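Local coordinates for putative antioxidant defense protein Mlr4105 (Mesorhizobium loti, PDB 3C1L) that probably acts as a peroxiredoxin-type antioxidant enzyme of the AhpD-like, carboxymuconolactone decarboxylase family, at residues E71-V75 / H90-V94; V77-N81 / A127-E132; R119-M123 / L145-F150. One frame throughout, in Å; residues are numbered along the deposited sequence.

Contact 1: E71-V75 / H90-V94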
ATOM      1  N   GLU B  71      14.040 -18.901  14.126  1.00 31.47           N
ATOM      2  CA  GLU B  71      14.975 -18.005  13.424  1.00 29.50           C
ATOM      3  C   GLU B  71      14.536 -17.732  11.973  1.00 29.52           C
ATOM      4  O   GLU B  71      14.813 -16.646  11.442  1.00 30.93           O
ATOM      5  CB  GLU B  71      16.396 -18.556  13.417  1.00 27.04           C
ATOM      6  CG  GLU B  71      17.023 -18.675  14.785  1.00 32.26           C
ATOM      7  CD  GLU B  71      17.482 -17.334  15.388  1.00 35.58           C
ATOM      8  OE1 GLU B  71      17.304 -16.273  14.745  1.00 40.13           O
ATOM      9  OE2 GLU B  71      18.017 -17.343  16.513  1.00 38.89           O
HETATM   10  N   MSE B  72      13.873 -18.683  11.315  1.00 29.31           N
HETATM   11  CA  MSE B  72      13.333 -18.445   9.947  1.00 29.39           C
HETATM   12  C   MSE B  72      12.183 -17.487   9.965  1.00 29.82           C
HETATM   13  O   MSE B  72      12.063 -16.623   9.084  1.00 27.56           O
HETATM   14  CB  MSE B  72      12.871 -19.739   9.242  1.00 31.16           C
HETATM   15  CG  MSE B  72      14.013 -20.549   8.640  1.00 32.56           C
HETATM   16 SE   MSE B  72      13.468 -22.262   7.792  0.75 41.36          SE
HETATM   17  CE  MSE B  72      11.843 -21.816   6.999  1.00 25.38           C
ATOM     18  N   ILE B  73      11.329 -17.597  10.975  1.00 30.54           N
ATOM     19  CA  ILE B  73      10.243 -16.636  11.106  1.00 28.01           C
ATOM     20  C   ILE B  73      10.855 -15.271  11.364  1.00 29.58           C
ATOM     21  O   ILE B  73      10.442 -14.312  10.760  1.00 29.48           O
ATOM     22  CB  ILE B  73       9.233 -17.012  12.222  1.00 27.03           C
ATOM     23  CG1 ILE B  73       8.506 -18.344  11.899  1.00 25.98           C
ATOM     24  CG2 ILE B  73       8.215 -15.877  12.423  1.00 29.89           C
ATOM     25  CD1 ILE B  73       7.876 -18.910  13.127  1.00 24.46           C
ATOM     26  N   ALA B  74      11.861 -15.190  12.247  1.00 27.80           N
ATOM     27  CA  ALA B  74      12.507 -13.907  12.589  1.00 24.87           C
ATOM     28  C   ALA B  74      13.016 -13.200  11.358  1.00 25.76           C
ATOM     29  O   ALA B  74      12.758 -12.001  11.118  1.00 28.54           O
ATOM     30  CB  ALA B  74      13.663 -14.164  13.590  1.00 23.94           C
ATOM     31  N   VAL B  75      13.737 -13.952  10.534  1.00 28.78           N
ATOM     32  CA  VAL B  75      14.333 -13.393   9.334  1.00 28.30           C
ATOM     33  C   VAL B  75      13.288 -13.026   8.224  1.00 28.75           C
ATOM     34  O   VAL B  75      13.468 -12.031   7.518  1.00 29.15           O
ATOM     35  CB  VAL B  75      15.412 -14.334   8.766  1.00 27.82           C
ATOM     36  CG1 VAL B  75      15.948 -13.751   7.475  1.00 29.62           C
ATOM     37  CG2 VAL B  75      16.573 -14.574   9.801  1.00 24.08           C
ATOM     38  N   HIS B  90      20.011 -12.559  12.909  1.00 28.55           N
ATOM     39  CA  HIS B  90      19.216 -13.767  12.754  1.00 29.19           C
ATOM     40  C   HIS B  90      19.487 -14.449  11.409  1.00 27.37           C
ATOM     41  O   HIS B  90      19.353 -15.658  11.297  1.00 30.69           O
ATOM     42  CB  HIS B  90      17.747 -13.455  13.029  1.00 27.79           C
ATOM     43  CG  HIS B  90      17.523 -12.944  14.426  1.00 32.42           C
ATOM     44  ND1 HIS B  90      17.556 -13.759  15.534  1.00 31.64           N
ATOM     45  CD2 HIS B  90      17.369 -11.688  14.895  1.00 34.07           C
ATOM     46  CE1 HIS B  90      17.386 -13.033  16.619  1.00 33.06           C
ATOM     47  NE2 HIS B  90      17.269 -11.771  16.258  1.00 36.70           N
ATOM     48  N   GLY B  91      19.919 -13.683  10.409  1.00 28.91           N
ATOM     49  CA  GLY B  91      20.572 -14.242   9.232  1.00 26.34           C
ATOM     50  C   GLY B  91      21.733 -15.156   9.598  1.00 24.89           C
ATOM     51  O   GLY B  91      21.794 -16.293   9.128  1.00 24.14           O
ATOM     52  N   ALA B  92      22.617 -14.652  10.454  1.00 25.91           N
ATOM     53  CA  ALA B  92      23.784 -15.414  10.989  1.00 26.49           C
ATOM     54  C   ALA B  92      23.352 -16.644  11.774  1.00 24.21           C
ATOM     55  O   ALA B  92      23.966 -17.661  11.656  1.00 24.45           O
ATOM     56  CB  ALA B  92      24.664 -14.517  11.843  1.00 22.79           C
ATOM     57  N   ALA B  93      22.272 -16.543  12.528  1.00 25.49           N
ATOM     58  CA  ALA B  93      21.703 -17.687  13.260  1.00 26.27           C
ATOM     59  C   ALA B  93      21.128 -18.771  12.312  1.00 27.51           C
ATOM     60  O   ALA B  93      21.316 -19.970  12.521  1.00 28.14           O
ATOM     61  CB  ALA B  93      20.635 -17.163  14.289  1.00 25.27           C
ATOM     62  N   VAL B  94      20.464 -18.358  11.243  1.00 30.29           N
ATOM     63  CA  VAL B  94      19.964 -19.298  10.228  1.00 29.23           C
ATOM     64  C   VAL B  94      21.120 -20.062   9.493  1.00 29.71           C
ATOM     65  O   VAL B  94      21.050 -21.262   9.342  1.00 28.86           O
ATOM     66  CB  VAL B  94      19.015 -18.566   9.233  1.00 29.26           C
ATOM     67  CG1 VAL B  94      18.928 -19.283   7.882  1.00 28.14           C
ATOM     68  CG2 VAL B  94      17.607 -18.354   9.858  1.00 29.21           C
TER
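A histidine-carboxylate hydrogen bond and a patch of aliphatic packing hold these two helical segments together. Segment 71-75 belongs to helix 67-80 and segment 90-94 to helix 84-98, which follows after a short turn, so the contact joins the arms of a helical hairpin. The segment axes approach to 9.0 Å with an angle of 144° between their N-to-C directions, roughly antiparallel, and the CA atoms come closest at V75 and H90, 6.0 Å apart.

The polar part is one bond: H90 ND1 donates to E71 OE1 at 2.6 Å with an N-H...O angle of 147°. The carboxylate oxygen lies near the imidazole plane, at the ring edge, as this bond requires. Beside it, E71 CD rests 3.3 Å from A93 CB.

The apolar part centres on V75 and V94. V75 CG2 sits 3.9 Å from V94 CG2 and 3.3 Å from the carbonyl C of H90, and it also reaches G91 N at 3.5 Å. A CB on G91 would point away from helix 67-80. V94 CG2 lies 3.6 Å from E71 O, while A74 CB approaches H90 CG at 4.1 Å.

F165 stacks edge-to-face with the imidazole, and H90 NE2 makes a weak hydrogen bond to a PEG molecule, probably from the crystallisation liquor. Related AhpD enzymes use a glutamate-histidine pair to relay protons to a redox-active CXXC motif. The short, buried bond here is consistent with such a relay: E71 OE1 accepts from ND1, so it is NE2 that faces the bound PEG.

Contact 2: V77-N81 / A127-E132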
ATOM      1  N   VAL B  77      10.159 -12.063   8.662  1.00 29.25           N
ATOM      2  CA  VAL B  77       9.530 -10.855   9.120  1.00 26.32           C
ATOM      3  C   VAL B  77      10.460  -9.635   8.986  1.00 26.64           C
ATOM      4  O   VAL B  77      10.067  -8.612   8.486  1.00 26.75           O
ATOM      5  CB  VAL B  77       9.124 -10.967  10.586  1.00 29.52           C
ATOM      6  CG1 VAL B  77       8.721  -9.550  11.130  1.00 25.29           C
ATOM      7  CG2 VAL B  77       8.076 -12.009  10.743  1.00 23.58           C
ATOM      8  N   SER B  78      11.701  -9.791   9.430  1.00 29.97           N
ATOM      9  CA  SER B  78      12.754  -8.774   9.318  1.00 27.72           C
ATOM     10  C   SER B  78      13.086  -8.358   7.883  1.00 28.63           C
ATOM     11  O   SER B  78      13.485  -7.195   7.635  1.00 29.39           O
ATOM     12  CB  SER B  78      14.029  -9.295   9.992  1.00 25.60           C
ATOM     13  OG  SER B  78      13.841  -9.513  11.369  1.00 28.65           O
ATOM     14  N   SER B  79      12.916  -9.296   6.951  1.00 27.64           N
ATOM     15  CA  SER B  79      13.075  -9.040   5.513  1.00 27.71           C
ATOM     16  C   SER B  79      11.980  -8.130   4.958  1.00 26.74           C
ATOM     17  O   SER B  79      12.227  -7.167   4.252  1.00 24.96           O
ATOM     18  CB  SER B  79      13.018 -10.352   4.739  1.00 26.03           C
ATOM     19  OG  SER B  79      13.351 -10.088   3.395  1.00 27.66           O
ATOM     20  N   ILE B  80      10.754  -8.417   5.335  1.00 29.36           N
ATOM     21  CA  ILE B  80       9.608  -7.557   4.986  1.00 24.41           C
ATOM     22  C   ILE B  80       9.774  -6.132   5.516  1.00 28.64           C
ATOM     23  O   ILE B  80       9.465  -5.183   4.810  1.00 29.50           O
ATOM     24  CB  ILE B  80       8.329  -8.184   5.513  1.00 25.27           C
ATOM     25  CG1 ILE B  80       8.054  -9.501   4.779  1.00 30.05           C
ATOM     26  CG2 ILE B  80       7.140  -7.314   5.275  1.00 24.34           C
ATOM     27  CD1 ILE B  80       7.047 -10.371   5.462  1.00 33.00           C
ATOM     28  N   ASN B  81      10.285  -5.980   6.737  1.00 29.60           N
ATOM     29  CA  ASN B  81      10.388  -4.666   7.380  1.00 29.42           C
ATOM     30  C   ASN B  81      11.741  -4.019   7.152  1.00 28.13           C
ATOM     31  O   ASN B  81      11.987  -2.912   7.603  1.00 30.35           O
ATOM     32  CB  ASN B  81      10.110  -4.765   8.873  1.00 28.55           C
ATOM     33  CG  ASN B  81       8.664  -5.184   9.206  1.00 28.97           C
ATOM     34  OD1 ASN B  81       7.682  -4.817   8.523  1.00 28.11           O
ATOM     35  ND2 ASN B  81       8.528  -5.880  10.309  1.00 25.38           N
ATOM     36  N   ALA B 127       3.179 -15.792   8.833  1.00 26.73           N
ATOM     37  CA  ALA B 127       4.047 -14.689   9.339  1.00 27.74           C
ATOM     38  C   ALA B 127       4.045 -13.451   8.421  1.00 27.60           C
ATOM     39  O   ALA B 127       4.021 -12.321   8.911  1.00 32.27           O
ATOM     40  CB  ALA B 127       5.467 -15.197   9.551  1.00 26.64           C
ATOM     41  N   VAL B 128       4.116 -13.653   7.103  1.00 27.91           N
ATOM     42  CA  VAL B 128       4.005 -12.566   6.115  1.00 29.33           C
ATOM     43  C   VAL B 128       2.690 -11.819   6.236  1.00 28.34           C
ATOM     44  O   VAL B 128       2.685 -10.604   6.364  1.00 27.39           O
ATOM     45  CB  VAL B 128       4.112 -13.056   4.634  1.00 33.35           C
ATOM     46  CG1 VAL B 128       3.704 -11.948   3.701  1.00 33.93           C
ATOM     47  CG2 VAL B 128       5.520 -13.521   4.306  1.00 28.74           C
ATOM     48  N   LYS B 129       1.583 -12.555   6.281  1.00 29.26           N
ATOM     49  CA  LYS B 129       0.246 -11.930   6.459  1.00 28.33           C
ATOM     50  C   LYS B 129       0.089 -11.222   7.810  1.00 27.32           C
ATOM     51  O   LYS B 129      -0.399 -10.128   7.889  1.00 28.22           O
ATOM     52  CB  LYS B 129      -0.907 -12.952   6.280  1.00 27.93           C
ATOM     53  CG  LYS B 129      -2.246 -12.243   6.162  1.00 30.60           C
ATOM     54  CD  LYS B 129      -3.360 -13.093   5.757  1.00 29.66           C
ATOM     55  CE  LYS B 129      -4.632 -12.272   5.693  1.00 31.60           C
ATOM     56  NZ  LYS B 129      -5.804 -13.178   5.440  1.00 32.64           N
ATOM     57  N   LEU B 130       0.535 -11.842   8.880  1.00 26.97           N
ATOM     58  CA  LEU B 130       0.530 -11.178  10.198  1.00 28.31           C
ATOM     59  C   LEU B 130       1.440  -9.910  10.208  1.00 25.86           C
ATOM     60  O   LEU B 130       1.195  -8.995  10.968  1.00 26.35           O
ATOM     61  CB  LEU B 130       0.981 -12.137  11.316  1.00 29.17           C
ATOM     62  CG  LEU B 130       0.683 -11.680  12.747  1.00 27.84           C
ATOM     63  CD1 LEU B 130      -0.845 -11.587  12.919  1.00 29.55           C
ATOM     64  CD2 LEU B 130       1.275 -12.619  13.691  1.00 30.64           C
ATOM     65  N   THR B 131       2.477  -9.885   9.385  1.00 25.82           N
ATOM     66  CA  THR B 131       3.418  -8.717   9.314  1.00 25.80           C
ATOM     67  C   THR B 131       2.853  -7.580   8.468  1.00 26.77           C
ATOM     68  O   THR B 131       2.961  -6.386   8.828  1.00 28.48           O
ATOM     69  CB  THR B 131       4.805  -9.135   8.790  1.00 25.45           C
ATOM     70  OG1 THR B 131       5.374 -10.089   9.700  1.00 25.71           O
ATOM     71  CG2 THR B 131       5.769  -7.948   8.659  1.00 25.14           C
ATOM     72  N   GLU B 132       2.239  -7.931   7.350  1.00 28.07           N
ATOM     73  CA  GLU B 132       1.728  -6.927   6.396  1.00 26.34           C
ATOM     74  C   GLU B 132       0.303  -6.451   6.637  1.00 27.96           C
ATOM     75  O   GLU B 132      -0.047  -5.317   6.315  1.00 27.00           O
ATOM     76  CB  GLU B 132       1.804  -7.452   4.972  1.00 28.90           C
ATOM     77  CG  GLU B 132       3.214  -7.822   4.487  1.00 30.05           C
ATOM     78  CD  GLU B 132       3.229  -8.438   3.086  1.00 41.16           C
ATOM     79  OE1 GLU B 132       2.163  -8.880   2.527  1.00 35.54           O
ATOM     80  OE2 GLU B 132       4.349  -8.518   2.563  1.00 39.74           O
TER
HETATM   81  O   HOH W   1       5.199  -4.691   9.358  1.00 18.10           O
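In this all-helical, AhpD-like fold, the C-terminal end of helix 67-80 meets the last turns of helix 118-132 through interlocking side chains, with no direct hydrogen bond between the segments. The CA atoms come nearest at V77 and T131, 6.5 Å apart, and 265 Å² is buried in all.

I80 contributes 81 Å² of this. It points toward the partner helix and touches three residues spanning about one helical turn: its CD1 is 3.7 Å from V128 CG2, and its CG2 lies 3.7 Å from T131 CG2 and 4.0 Å from E132 CG. The carboxylate of E132 pairs with K136 of the fourth subunit.

T131, with 74 Å² covered, meets I80 CG2 through its own CG2. T131 OG1 donates to A127 O in its own helix at 2.7 Å and is also bonded to N166 of helix 152-175.

V77 adds 40 Å², its CG2 lying 3.5 Å from T131 OG1 and 4.3 Å from A127 CB.

Beyond I80, N81 ND2, the side-chain amide nitrogen, bonds N166 and N169 of helix 152-175. A water bridges the remaining polar gap, 2.6 Å from N81 OD1 and 2.9 Å from T131 O.

Contact 3: R119-M123 / L145-F150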
ATOM      1  N   ARG B 119       5.012 -27.452   5.300  1.00 28.24           N
ATOM      2  CA  ARG B 119       4.963 -26.977   6.683  1.00 26.11           C
ATOM      3  C   ARG B 119       5.667 -25.615   6.848  1.00 28.20           C
ATOM      4  O   ARG B 119       5.091 -24.656   7.429  1.00 30.54           O
ATOM      5  CB  ARG B 119       5.632 -28.006   7.573  1.00 25.58           C
ATOM      6  CG  ARG B 119       5.688 -27.688   9.043  1.00 28.17           C
ATOM      7  CD  ARG B 119       6.644 -28.627   9.732  1.00 29.72           C
ATOM      8  NE  ARG B 119       7.252 -28.050  10.913  1.00 34.28           N
ATOM      9  CZ  ARG B 119       6.749 -28.138  12.144  1.00 35.38           C
ATOM     10  NH1 ARG B 119       5.608 -28.767  12.389  1.00 29.25           N
ATOM     11  NH2 ARG B 119       7.397 -27.571  13.145  1.00 33.37           N
ATOM     12  N   GLN B 120       6.896 -25.519   6.350  1.00 25.89           N
ATOM     13  CA  GLN B 120       7.679 -24.271   6.460  1.00 26.70           C
ATOM     14  C   GLN B 120       7.082 -23.123   5.652  1.00 28.49           C
ATOM     15  O   GLN B 120       7.056 -21.981   6.107  1.00 27.55           O
ATOM     16  CB  GLN B 120       9.117 -24.490   6.024  1.00 29.13           C
ATOM     17  CG  GLN B 120       9.928 -25.387   6.966  1.00 27.10           C
ATOM     18  CD  GLN B 120      11.221 -25.892   6.307  1.00 32.82           C
ATOM     19  OE1 GLN B 120      11.266 -26.186   5.119  1.00 30.09           O
ATOM     20  NE2 GLN B 120      12.267 -26.016   7.099  1.00 37.70           N
ATOM     21  N   THR B 121       6.615 -23.438   4.446  1.00 28.06           N
ATOM     22  CA  THR B 121       5.863 -22.509   3.632  1.00 27.71           C
ATOM     23  C   THR B 121       4.599 -21.988   4.364  1.00 28.27           C
ATOM     24  O   THR B 121       4.351 -20.800   4.358  1.00 30.34           O
ATOM     25  CB  THR B 121       5.517 -23.123   2.264  1.00 28.26           C
ATOM     26  OG1 THR B 121       6.733 -23.504   1.613  1.00 27.61           O
ATOM     27  CG2 THR B 121       4.732 -22.166   1.357  1.00 31.85           C
ATOM     28  N   ALA B 122       3.794 -22.856   4.949  1.00 27.00           N
ATOM     29  CA  ALA B 122       2.576 -22.424   5.596  1.00 27.86           C
ATOM     30  C   ALA B 122       2.849 -21.463   6.760  1.00 29.66           C
ATOM     31  O   ALA B 122       2.131 -20.490   6.955  1.00 27.46           O
ATOM     32  CB  ALA B 122       1.741 -23.621   6.049  1.00 26.57           C
HETATM   33  N   MSE B 123       3.908 -21.770   7.506  1.00 26.53           N
HETATM   34  CA  MSE B 123       4.365 -21.018   8.645  1.00 28.09           C
HETATM   35  C   MSE B 123       4.779 -19.586   8.292  1.00 27.25           C
HETATM   36  O   MSE B 123       4.356 -18.611   8.937  1.00 29.16           O
HETATM   37  CB  MSE B 123       5.559 -21.793   9.235  1.00 26.16           C
HETATM   38  CG  MSE B 123       6.267 -21.118  10.364  1.00 27.12           C
HETATM   39 SE   MSE B 123       7.607 -22.337  11.061  0.75 35.61          SE
HETATM   40  CE  MSE B 123       8.946 -22.094   9.574  1.00 29.00           C
ATOM     41  N   LEU B 145      -2.919 -23.250   8.745  1.00 30.17           N
ATOM     42  CA  LEU B 145      -1.825 -23.767   9.572  1.00 29.45           C
ATOM     43  C   LEU B 145      -2.165 -25.165  10.089  1.00 30.87           C
ATOM     44  O   LEU B 145      -1.292 -26.070  10.118  1.00 28.36           O
ATOM     45  CB  LEU B 145      -1.492 -22.851  10.767  1.00 28.40           C
ATOM     46  CG  LEU B 145      -0.771 -21.531  10.439  1.00 29.54           C
ATOM     47  CD1 LEU B 145      -0.636 -20.558  11.668  1.00 24.25           C
ATOM     48  CD2 LEU B 145       0.551 -21.786   9.812  1.00 25.78           C
ATOM     49  N   ARG B 146      -3.402 -25.358  10.536  1.00 28.66           N
ATOM     50  CA  ARG B 146      -3.832 -26.694  10.952  1.00 29.12           C
ATOM     51  C   ARG B 146      -3.737 -27.742   9.858  1.00 28.32           C
ATOM     52  O   ARG B 146      -3.290 -28.845  10.122  1.00 29.20           O
ATOM     53  CB  ARG B 146      -5.225 -26.693  11.509  1.00 30.00           C
ATOM     54  CG  ARG B 146      -5.372 -25.955  12.806  1.00 31.12           C
ATOM     55  CD  ARG B 146      -6.678 -26.340  13.430  1.00 29.97           C
ATOM     56  NE  ARG B 146      -6.943 -25.488  14.564  1.00 31.92           N
ATOM     57  CZ  ARG B 146      -7.618 -24.350  14.522  1.00 34.16           C
ATOM     58  NH1 ARG B 146      -8.215 -23.922  13.407  1.00 37.91           N
ATOM     59  NH2 ARG B 146      -7.744 -23.657  15.629  1.00 37.31           N
ATOM     60  N   LYS B 147      -4.122 -27.399   8.636  1.00 29.16           N
ATOM     61  CA  LYS B 147      -3.905 -28.294   7.474  1.00 30.57           C
ATOM     62  C   LYS B 147      -2.416 -28.637   7.255  1.00 30.99           C
ATOM     63  O   LYS B 147      -2.105 -29.691   6.712  1.00 29.11           O
ATOM     64  CB  LYS B 147      -4.448 -27.666   6.172  1.00 31.83           C
ATOM     65  CG  LYS B 147      -5.896 -27.465   6.191  1.00 36.05           C
ATOM     66  CD  LYS B 147      -6.465 -27.033   4.836  1.00 42.60           C
ATOM     67  CE  LYS B 147      -7.931 -26.609   5.041  1.00 43.38           C
ATOM     68  NZ  LYS B 147      -8.695 -26.323   3.782  1.00 43.16           N
ATOM     69  N   ALA B 148      -1.503 -27.749   7.651  1.00 28.47           N
ATOM     70  CA  ALA B 148      -0.059 -28.003   7.508  1.00 27.23           C
ATOM     71  C   ALA B 148       0.506 -28.841   8.684  1.00 28.87           C
ATOM     72  O   ALA B 148       1.699 -29.192   8.694  1.00 28.75           O
ATOM     73  CB  ALA B 148       0.672 -26.687   7.362  1.00 27.68           C
ATOM     74  N   GLY B 149      -0.352 -29.177   9.658  1.00 27.68           N
ATOM     75  CA  GLY B 149      -0.008 -30.070  10.765  1.00 28.02           C
ATOM     76  C   GLY B 149       0.213 -29.389  12.132  1.00 28.58           C
ATOM     77  O   GLY B 149       0.521 -30.058  13.113  1.00 26.86           O
ATOM     78  N   PHE B 150       0.020 -28.077  12.213  1.00 28.16           N
ATOM     79  CA  PHE B 150       0.374 -27.320  13.433  1.00 26.99           C
ATOM     80  C   PHE B 150      -0.726 -27.458  14.470  1.00 26.78           C
ATOM     81  O   PHE B 150      -1.910 -27.466  14.116  1.00 29.98           O
ATOM     82  CB  PHE B 150       0.622 -25.858  13.131  1.00 29.54           C
ATOM     83  CG  PHE B 150       1.904 -25.605  12.377  1.00 28.72           C
ATOM     84  CD1 PHE B 150       3.136 -25.839  12.983  1.00 30.21           C
ATOM     85  CD2 PHE B 150       1.874 -25.116  11.064  1.00 27.84           C
ATOM     86  CE1 PHE B 150       4.322 -25.594  12.281  1.00 28.62           C
ATOM     87  CE2 PHE B 150       3.022 -24.878  10.368  1.00 25.18           C
ATOM     88  CZ  PHE B 150       4.264 -25.119  10.977  1.00 30.68           C
TER
HETATM   89  O   HOH W   2       3.320 -29.514  10.648  1.00 41.53           O
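Helix 139-147 ends in a Schellman motif: F150 N bonds L145 O at 3.2 Å and G149 N bonds R146 O at 3.0 Å, while G149 takes a phi of +106°, where a CB would jam against A148 O. This turn lies beside segment 119-123 of helix 118-132, and the CA atoms come to 5.2 Å at R119 and A148 and 6.1 Å at A122 and L145.

An alanine in each pair permits that approach: A122 CB meets A148 CB at 3.5 Å, and L145 CD2 reaches A122 O at 3.5 Å. F150, with 82 Å² covered, folds back so that its CD2 lies 3.8 Å from L145 CD2, the hydrophobic pairing common at a Schellman ending. F150 CZ packs on M123 CB at 4.0 Å, and selenomethionine M123 makes a Met-aromatic contact, SE 5.5 Å from the ring centroid.

R119 lays one guanidinium face over F150 CE1, 3.4 Å from R119 NH1. A water accepts from R119 NH1 at 3.0 Å and donates to A148 O at 2.6 Å, and R119 NH2 bonds G64 O. Apolar contacts thus hold the turn's inner side, while at the more exposed edge R119 and a water reach the A148 carbonyl.

Distance from the chain centre separates the three: contact 1 is centred about 6 Å away, contact 2 about 12 Å and contact 3 about 20 Å. The two inner ones are buried, whereas contact 3 is only partly so. Helix 67-80 serves contacts 1 and 2, and helix 118-132 serves contacts 2 and 3. I73, on segment 71-75 but not facing 90-94, packs by CG2 on A127 CB at 4.0 Å and by CG1 on M123 CG at 3.9 Å. Direct hydrogen bonding between segments is confined to contact 1, while contacts 2 and 3 are bridged by water. Contact 2 lies most at the subunit interfaces, through salt-bridge, backbone and packing contacts.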